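PDB 7EHP: chitin oligosaccahride binding protein NagB1 from Paenibacillus sp. FPU-7, which probably binds N,N'-diacetylchitobiose and N,N',N''-triacetylchitotriose as the extracellular solute-binding component of a bacterial sugar uptake system. Local coordinates for residues A359-T364 and Q387-D392; L83-I88 and Y286-S291. All coordinates share one frame; numbering follows the deposited sequence.

The two contacts illustrate how a solute-binding protein is held together by different chemistry at different places in its fold. Their centres lie 30 Å apart, and they share no helix or strand. Both are largely buried, although contact 1 has one exposed residue among its touching residues, Lys-360, and contact 2 has none. Contact 1 joins two successive helices near the C-terminus, mainly through side-chain packing, with no polar bond between the two segments. Contact 2 brings together parts of the chain almost 200 residues apart, where a loop meets the end of a sheet strand through backbone polar groups and a water, with two leucines packed on a phenylalanine beside them. The side chains of Val-361 and Phe-288 each lie about 13 Å from a bound N-acetylglucosamine.

Contact 1. Residues A359-T364 and Q387-D392; sequences AKVRET and QKVQED
Val-389 packs against Thr-364 and Val-361 in an antiparallel helical hairpin formed by helices 359-373 and 379-396. The short segments run at 169° to each other, with axes 9.2 Å apart, and meet mainly through side chains. Val-389 enters with both methyls: CG1, anti to its backbone N, lies 4.0 Å from CG2 of Val-361 and also touches Thr-364 OG1, whereas CG2 meets the methyl CG2 of Thr-364 at 3.8 Å. Next to this apolar patch, Gln-390 passes its amide obliquely over the methyls of Val-361. A bend at its second torsion (chi2 61°) turns the amide back, setting OE1 3.4 Å from Val-361 CG1. This apolar neighbour does not strand the amide, because OE1 accepts from the indole N-H of Trp-195 while NE2 bonds to Gln-358 and Asn-394, which together fix the group's rotation. Trp-195 also touches Val-361, and so contacts both helices. The Thr-364 hydroxyl beside Val-389 is satisfied within its own helix: OG1 donates to Lys-360 O at 2.7 Å, reaching that oxygen from the opposite face of the carbonyl plane to Thr-364 N.

Contact 2. Residues L83-I88 and Y286-S291; sequences LELTPI and YGFSAS
Water 1 is gripped from both sides of the contact: Phe-288 N donates to it at 2.8 Å, and it lies 2.9 Å from Leu-83 O, to which it can donate, though more acceptors compete for it than it has protons. Alongside, Leu-83 N gives a nearly straight bond (175°) to Phe-288 O, 2.8 Å away. Together these links resemble a hydrogen-bonded pair of an antiparallel sheet in which a water replaces one of the two direct bonds. The loop before helix 86-92 is thereby docked on the end of strand 277-288, in a mixed sheet of the two-lobed alpha/beta fold expected of a solute-binding protein.

Side chains close the interface. With CG anti to its backbone N (chi1 -172°), Leu-83 brings CD2 to 4.1 Å from Phe-288 CB, while its own CB lies 3.5 Å from Ser-289 O. Leu-85 crosses the Phe-288 side chain at about a right angle and brings both methyls to the CD2-CE2 side of the ring, its CD2 approaching obliquely to 3.9 Å from CD2 of Phe-288. Ala-300 and Ile-304 of helix 294-307, with Ile-64 of strand 64-68, also touch the Phe-288 side chain.

Each segment also stabilises its own turn. Glu-84 caps the helix start, its OE1 accepting from Thr-86 N at 3.0 Å, while OE2 takes the Thr-86 hydroxyl on its syn side and a backbone N-H from Ile-110. In the other segment, Ser-289 OG accepts from Ser-291 N in an ST turn.

The chemistry implies a division of labour: backbone groups and one water fix the alignment of loop and strand, and the leucines and Phe-288 add apolar packing beside them; the polar link rests on main-chain groups and that water, with no charged side chain joining the two segments.

Contact 1. Residues A359-T364 and Q387-D392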
loop_
_atom_site.group_PDB
_atom_site.type_symbol
_atom_site.label_atom_id
_atom_site.label_comp_id
_atom_site.label_asym_id
_atom_site.label_seq_id
_atom_site.Cartn_x
_atom_site.Cartn_y
_atom_site.Cartn_z
ATOM N N ALA A 359 -8.763 -4.582 12.237
ATOM C CA ALA A 359 -7.424 -4.204 12.692
ATOM C C ALA A 359 -6.763 -5.310 13.506
ATOM O O ALA A 359 -5.573 -5.592 13.331
ATOM C CB ALA A 359 -7.481 -2.919 13.522
ATOM N N LYS A 360 -7.518 -5.946 14.405
ATOM C CA LYS A 360 -6.937 -6.976 15.256
ATOM C C LYS A 360 -6.432 -8.153 14.439
ATOM O O LYS A 360 -5.421 -8.766 14.797
ATOM C CB LYS A 360 -7.957 -7.466 16.278
ATOM C CG LYS A 360 -7.326 -8.146 17.496
ATOM C CD LYS A 360 -6.761 -7.104 18.452
ATOM C CE LYS A 360 -5.659 -7.668 19.352
ATOM N NZ LYS A 360 -5.061 -6.578 20.192
ATOM N N VAL A 361 -7.120 -8.477 13.343
ATOM C CA VAL A 361 -6.695 -9.575 12.480
ATOM C C VAL A 361 -5.408 -9.206 11.756
ATOM O O VAL A 361 -4.467 -10.001 11.688
ATOM C CB VAL A 361 -7.819 -9.935 11.491
ATOM C CG1 VAL A 361 -7.319 -10.897 10.425
ATOM C CG2 VAL A 361 -9.019 -10.508 12.235
ATOM N N ARG A 362 -5.367 -7.997 11.184
ATOM C CA ARG A 362 -4.157 -7.478 10.553
ATOM C C ARG A 362 -2.982 -7.490 11.525
ATOM O O ARG A 362 -1.879 -7.908 11.171
ATOM C CB ARG A 362 -4.412 -6.046 10.056
ATOM C CG ARG A 362 -3.333 -5.508 9.104
ATOM C CD ARG A 362 -2.953 -4.071 9.439
ATOM N NE ARG A 362 -2.080 -3.980 10.603
ATOM C CZ ARG A 362 -2.450 -3.495 11.784
ATOM N NH1 ARG A 362 -3.684 -3.043 11.970
ATOM N NH2 ARG A 362 -1.575 -3.443 12.770
ATOM N N GLU A 363 -3.194 -6.977 12.743
ATOM C CA GLU A 363 -2.119 -6.935 13.730
ATOM C C GLU A 363 -1.613 -8.338 14.052
ATOM O O GLU A 363 -0.402 -8.568 14.166
ATOM C CB GLU A 363 -2.610 -6.238 15.000
ATOM C CG GLU A 363 -1.533 -6.138 16.063
ATOM C CD GLU A 363 -2.030 -5.553 17.382
ATOM O OE1 GLU A 363 -2.784 -6.237 18.102
ATOM O OE2 GLU A 363 -1.651 -4.407 17.697
ATOM N N THR A 364 -2.533 -9.294 14.182
ATOM C CA THR A 364 -2.156 -10.667 14.497
ATOM C C THR A 364 -1.380 -11.306 13.351
ATOM O O THR A 364 -0.404 -12.027 13.579
ATOM C CB THR A 364 -3.424 -11.448 14.823
ATOM O OG1 THR A 364 -4.093 -10.778 15.904
ATOM C CG2 THR A 364 -3.119 -12.916 15.161
ATOM N N GLN A 387 -7.107 -17.996 12.508
ATOM C CA GLN A 387 -8.530 -18.299 12.436
ATOM C C GLN A 387 -9.226 -17.996 13.754
ATOM O O GLN A 387 -10.348 -17.483 13.754
ATOM C CB GLN A 387 -8.776 -19.745 12.011
ATOM C CG GLN A 387 -10.269 -20.015 11.782
ATOM C CD GLN A 387 -10.882 -19.070 10.761
ATOM O OE1 GLN A 387 -10.190 -18.558 9.872
ATOM N NE2 GLN A 387 -12.190 -18.846 10.869
ATOM N N LYS A 388 -8.586 -18.293 14.885
ATOM C CA LYS A 388 -9.219 -17.979 16.165
ATOM C C LYS A 388 -9.470 -16.483 16.283
ATOM O O LYS A 388 -10.563 -16.060 16.670
ATOM C CB LYS A 388 -8.367 -18.486 17.333
ATOM C CG LYS A 388 -8.441 -19.998 17.482
ATOM C CD LYS A 388 -7.716 -20.524 18.710
ATOM C CE LYS A 388 -7.708 -22.057 18.713
ATOM N NZ LYS A 388 -9.080 -22.637 18.893
ATOM N N VAL A 389 -8.469 -15.664 15.940
ATOM C CA VAL A 389 -8.648 -14.216 16.013
ATOM C C VAL A 389 -9.712 -13.772 15.021
ATOM O O VAL A 389 -10.518 -12.879 15.309
ATOM C CB VAL A 389 -7.306 -13.501 15.788
ATOM C CG1 VAL A 389 -7.507 -11.996 15.651
ATOM C CG2 VAL A 389 -6.387 -13.798 16.940
ATOM N N GLN A 390 -9.746 -14.407 13.848
ATOM C CA GLN A 390 -10.762 -14.083 12.852
ATOM C C GLN A 390 -12.165 -14.354 13.383
ATOM O O GLN A 390 -13.082 -13.548 13.170
ATOM C CB GLN A 390 -10.505 -14.884 11.579
ATOM C CG GLN A 390 -11.361 -14.458 10.402
ATOM C CD GLN A 390 -11.108 -13.037 10.021
ATOM O OE1 GLN A 390 -10.067 -12.723 9.456
ATOM N NE2 GLN A 390 -12.061 -12.157 10.319
ATOM N N GLU A 391 -12.355 -15.480 14.085
ATOM C CA GLU A 391 -13.659 -15.780 14.673
ATOM C C GLU A 391 -14.044 -14.731 15.703
ATOM O O GLU A 391 -15.200 -14.286 15.750
ATOM C CB GLU A 391 -13.679 -17.161 15.343
ATOM C CG GLU A 391 -12.972 -18.313 14.660
ATOM C CD GLU A 391 -13.853 -19.056 13.691
ATOM O OE1 GLU A 391 -13.467 -20.166 13.239
ATOM O OE2 GLU A 391 -14.923 -18.503 13.368
ATOM N N ASP A 392 -13.089 -14.359 16.570
ATOM C CA ASP A 392 -13.342 -13.358 17.606
ATOM C C ASP A 392 -13.689 -12.005 16.997
ATOM O O ASP A 392 -14.622 -11.331 17.445
ATOM C CB ASP A 392 -12.119 -13.211 18.517
ATOM C CG ASP A 392 -11.931 -14.384 19.455
ATOM O OD1 ASP A 392 -12.626 -15.409 19.288
ATOM O OD2 ASP A 392 -11.086 -14.270 20.369
#

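Contact 2. Residues L83-I88 and Y286-S291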
loop_
_atom_site.group_PDB
_atom_site.type_symbol
_atom_site.label_atom_id
_atom_site.label_comp_id
_atom_site.label_asym_id
_atom_site.label_seq_id
_atom_site.Cartn_x
_atom_site.Cartn_y
_atom_site.Cartn_z
ATOM N N LEU A 83 -16.033 13.762 8.090
ATOM C CA LEU A 83 -16.858 14.663 7.296
ATOM C C LEU A 83 -17.318 13.982 6.012
ATOM O O LEU A 83 -16.509 13.393 5.290
ATOM C CB LEU A 83 -16.054 15.909 6.961
ATOM C CG LEU A 83 -16.781 17.069 6.301
ATOM C CD1 LEU A 83 -17.871 17.609 7.245
ATOM C CD2 LEU A 83 -15.727 18.116 5.946
ATOM N N GLU A 84 -18.617 14.057 5.728
ATOM C CA GLU A 84 -19.149 13.546 4.470
ATOM C C GLU A 84 -18.864 14.539 3.351
ATOM O O GLU A 84 -19.058 15.745 3.515
ATOM C CB GLU A 84 -20.650 13.287 4.591
ATOM C CG GLU A 84 -21.165 12.176 3.691
ATOM C CD GLU A 84 -21.391 12.650 2.277
ATOM O OE1 GLU A 84 -21.670 13.858 2.102
ATOM O OE2 GLU A 84 -21.303 11.826 1.338
ATOM N N LEU A 85 -18.410 14.027 2.205
ATOM C CA LEU A 85 -17.764 14.858 1.193
ATOM C C LEU A 85 -18.592 15.081 -0.067
ATOM O O LEU A 85 -18.090 15.692 -1.017
ATOM C CB LEU A 85 -16.413 14.255 0.801
ATOM C CG LEU A 85 -15.412 14.021 1.931
ATOM C CD1 LEU A 85 -14.092 13.504 1.369
ATOM C CD2 LEU A 85 -15.194 15.292 2.741
ATOM N N THR A 86 -19.826 14.609 -0.115
ATOM C CA THR A 86 -20.579 14.752 -1.359
ATOM C C THR A 86 -20.991 16.201 -1.667
ATOM O O THR A 86 -20.910 16.608 -2.835
ATOM C CB THR A 86 -21.800 13.830 -1.333
ATOM O OG1 THR A 86 -21.363 12.482 -1.103
ATOM C CG2 THR A 86 -22.539 13.898 -2.663
ATOM N N PRO A 87 -21.418 17.018 -0.690
ATOM C CA PRO A 87 -21.666 18.433 -1.026
ATOM C C PRO A 87 -20.447 19.115 -1.610
ATOM O O PRO A 87 -20.560 19.819 -2.621
ATOM C CB PRO A 87 -22.077 19.048 0.319
ATOM C CG PRO A 87 -22.648 17.916 1.079
ATOM C CD PRO A 87 -21.769 16.749 0.717
ATOM N N ILE A 88 -19.270 18.880 -1.015
ATOM C CA ILE A 88 -18.034 19.505 -1.481
ATOM C C ILE A 88 -17.646 18.994 -2.859
ATOM O O ILE A 88 -17.173 19.758 -3.710
ATOM C CB ILE A 88 -16.916 19.264 -0.457
ATOM C CG1 ILE A 88 -17.288 19.897 0.877
ATOM C CG2 ILE A 88 -15.569 19.777 -0.980
ATOM C CD1 ILE A 88 -16.187 19.768 1.905
ATOM N N TYR A 286 -6.775 11.168 1.916
ATOM C CA TYR A 286 -7.018 12.039 3.057
ATOM C C TYR A 286 -8.484 12.004 3.466
ATOM O O TYR A 286 -9.382 11.899 2.621
ATOM C CB TYR A 286 -6.581 13.479 2.735
ATOM C CG TYR A 286 -5.085 13.530 2.670
ATOM C CD1 TYR A 286 -4.328 13.663 3.831
ATOM C CD2 TYR A 286 -4.418 13.345 1.471
ATOM C CE1 TYR A 286 -2.935 13.652 3.779
ATOM C CE2 TYR A 286 -3.022 13.334 1.412
ATOM C CZ TYR A 286 -2.292 13.488 2.564
ATOM O OH TYR A 286 -0.907 13.457 2.509
ATOM N N GLY A 287 -8.714 12.073 4.777
ATOM C CA GLY A 287 -10.038 12.248 5.324
ATOM C C GLY A 287 -10.091 13.582 6.051
ATOM O O GLY A 287 -9.078 14.261 6.225
ATOM N N PHE A 288 -11.282 13.945 6.492
ATOM C CA PHE A 288 -11.465 15.262 7.086
ATOM C C PHE A 288 -12.305 15.127 8.343
ATOM O O PHE A 288 -13.296 14.388 8.358
ATOM C CB PHE A 288 -12.093 16.215 6.049
ATOM C CG PHE A 288 -11.263 16.335 4.805
ATOM C CD1 PHE A 288 -10.229 17.251 4.742
ATOM C CD2 PHE A 288 -11.458 15.470 3.738
ATOM C CE1 PHE A 288 -9.427 17.337 3.632
ATOM C CE2 PHE A 288 -10.654 15.550 2.617
ATOM C CZ PHE A 288 -9.635 16.484 2.568
ATOM N N SER A 289 -11.884 15.815 9.404
ATOM C CA SER A 289 -12.608 15.735 10.664
ATOM C C SER A 289 -14.061 16.153 10.493
ATOM O O SER A 289 -14.384 17.091 9.749
ATOM C CB SER A 289 -11.952 16.614 11.723
ATOM O OG SER A 289 -12.626 16.475 12.965
ATOM N N ALA A 290 -14.947 15.446 11.192
ATOM C CA ALA A 290 -16.335 15.882 11.248
ATOM C C ALA A 290 -16.479 17.220 11.961
ATOM O O ALA A 290 -17.441 17.944 11.694
ATOM C CB ALA A 290 -17.189 14.818 11.934
ATOM N N SER A 291 -15.524 17.575 12.826
ATOM C CA SER A 291 -15.568 18.799 13.631
ATOM C C SER A 291 -14.769 19.904 12.945
ATOM O O SER A 291 -13.649 20.232 13.333
ATOM C CB SER A 291 -15.021 18.529 15.026
ATOM O OG SER A 291 -15.832 17.604 15.712
HETATM O O HOH W 1 -13.668 12.925 5.369
#